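PDB 4U5Z: structural protein VP1 from Trichodysplasia spinulosa-associated polyomavirus, which forms the pentameric capsomers of the polyomavirus outer shell, the coat that encloses the viral genome and meets the host cell surface. Local coordinates for the interface of chains A and B. Numbering follows the deposited sequence. Chains: chain A/B, Structural protein VP1.

The interface of chains A and B. Residues chain A 98, 100, 219; chain B 193, 195, 203.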
ATOM      1  N   GLU A  98       9.705  18.468   5.195  1.00 33.37           N
ATOM      2  CA  GLU A  98       8.321  18.105   5.557  1.00 33.71           C
ATOM      3  C   GLU A  98       7.308  19.025   4.872  1.00 31.63           C
ATOM      4  O   GLU A  98       7.585  20.204   4.593  1.00 26.54           O
ATOM      5  CB  GLU A  98       8.062  18.192   7.065  1.00 36.00           C
ATOM      6  CG  GLU A  98       9.279  18.351   7.932  1.00 46.74           C
ATOM      7  CD  GLU A  98       8.988  18.217   9.417  1.00 43.54           C
ATOM      8  OE1 GLU A  98       9.981  18.081  10.148  1.00 40.21           O
ATOM      9  OE2 GLU A  98       7.801  18.231   9.855  1.00 43.76           O
ATOM     10  N   VAL A 100       4.036  21.097   5.421  1.00 27.70           N
ATOM     11  CA  VAL A 100       3.548  21.798   6.610  1.00 28.57           C
ATOM     12  C   VAL A 100       2.044  22.026   6.474  1.00 29.97           C
ATOM     13  O   VAL A 100       1.530  22.328   5.367  1.00 26.35           O
ATOM     14  CB  VAL A 100       4.235  23.172   6.752  1.00 28.57           C
ATOM     15  CG1 VAL A 100       3.782  23.886   8.023  1.00 26.81           C
ATOM     16  CG2 VAL A 100       5.748  23.009   6.744  1.00 26.63           C
ATOM     17  N   PHE A 219       3.847  13.300   8.016  1.00 30.48           N
ATOM     18  CA  PHE A 219       4.684  14.388   8.541  1.00 30.96           C
ATOM     19  C   PHE A 219       5.377  13.971   9.843  1.00 30.56           C
ATOM     20  O   PHE A 219       4.731  13.457  10.771  1.00 34.93           O
ATOM     21  CB  PHE A 219       3.862  15.666   8.773  1.00 29.22           C
ATOM     22  CG  PHE A 219       2.722  15.500   9.740  1.00 30.04           C
ATOM     23  CD1 PHE A 219       1.503  14.967   9.321  1.00 30.24           C
ATOM     24  CD2 PHE A 219       2.856  15.897  11.060  1.00 24.17           C
ATOM     25  CE1 PHE A 219       0.447  14.818  10.225  1.00 29.34           C
ATOM     26  CE2 PHE A 219       1.815  15.751  11.954  1.00 28.48           C
ATOM     27  CZ  PHE A 219       0.611  15.213  11.538  1.00 26.81           C
TER
ATOM     28  N   PRO B 193       2.419  20.724  13.835  1.00 29.56           N
ATOM     29  CA  PRO B 193       3.772  20.825  14.374  1.00 36.08           C
ATOM     30  C   PRO B 193       4.623  21.833  13.602  1.00 34.21           C
ATOM     31  O   PRO B 193       4.543  21.909  12.370  1.00 31.87           O
ATOM     32  CB  PRO B 193       4.318  19.404  14.243  1.00 34.06           C
ATOM     33  CG  PRO B 193       3.102  18.534  14.217  1.00 31.76           C
ATOM     34  CD  PRO B 193       2.068  19.339  13.478  1.00 30.27           C
ATOM     35  N   PRO B 195       7.993  22.717  12.195  1.00 32.90           N
ATOM     36  CA  PRO B 195       9.205  21.992  11.835  1.00 31.44           C
ATOM     37  C   PRO B 195      10.479  22.822  11.983  1.00 31.20           C
ATOM     38  O   PRO B 195      11.575  22.266  11.942  1.00 33.40           O
ATOM     39  CB  PRO B 195       8.966  21.656  10.363  1.00 31.53           C
ATOM     40  CG  PRO B 195       8.214  22.840   9.863  1.00 34.23           C
ATOM     41  CD  PRO B 195       7.293  23.225  10.998  1.00 33.00           C
ATOM     42  N   TYR B 203       7.998  14.079  16.662  1.00 28.15           N
ATOM     43  CA  TYR B 203       6.601  13.890  16.257  1.00 26.38           C
ATOM     44  C   TYR B 203       6.437  13.032  15.004  1.00 27.34           C
ATOM     45  O   TYR B 203       7.325  12.952  14.168  1.00 28.01           O
ATOM     46  CB  TYR B 203       5.855  15.225  16.119  1.00 24.91           C
ATOM     47  CG  TYR B 203       6.406  16.203  15.128  1.00 26.67           C
ATOM     48  CD1 TYR B 203       6.052  16.154  13.790  1.00 24.72           C
ATOM     49  CD2 TYR B 203       7.303  17.185  15.536  1.00 27.91           C
ATOM     50  CE1 TYR B 203       6.594  17.052  12.883  1.00 24.42           C
ATOM     51  CE2 TYR B 203       7.820  18.080  14.652  1.00 28.32           C
ATOM     52  CZ  TYR B 203       7.462  18.019  13.329  1.00 26.69           C
ATOM     53  OH  TYR B 203       8.018  18.950  12.487  1.00 30.89           O
TER
HETATM   54  O   HOH W   1      11.670  19.518  11.788  1.00 35.30           O
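A:Glu98, near the end of strand 86-99, A:Val100 in the loop just after it and A:Phe219 of strand 216-220 meet strands 191-193 and 201-208 of chain B and the loop residue B:Pro195. At the polar centre, the carboxylate of A:Glu98 and the phenol of B:Tyr203 approach from opposite directions, their planes 54° apart. The hydroxyl OH of B:Tyr203 donates a hydrogen bond to OE2 of A:Glu98 at 2.7 Å, reaching it on the syn side but 22° out of the carboxylate plane. With CG almost eclipsing the backbone N (chi1 -12°), the A:Glu98 chain runs extended and takes the acid to chain B. Its other oxygen, OE1, lies 2.8 Å from a water that sits 2.8 Å from the carbonyl O of B:Pro195, so one direct and one water-mediated link to chain B should limit rotation of the group. CB of B:Pro195 packs 3.6 Å from CD of A:Glu98, while CG of the same ring touches the methyl CG2 of A:Val100 at 4.0 Å. On the other flank, CE2 of the A:Phe219 ring lies 3.8 Å from CG of B:Pro193, the side chains crossing at about a right angle. B:Pro193 also braces the tyrosine within its own chain, its CB over the ring centre, 3.4 Å above the plane. The patch, a bridged acid flanked by proline contacts, joins neighbouring VP1 subunits and likely adds to the cohesion of the pentamer.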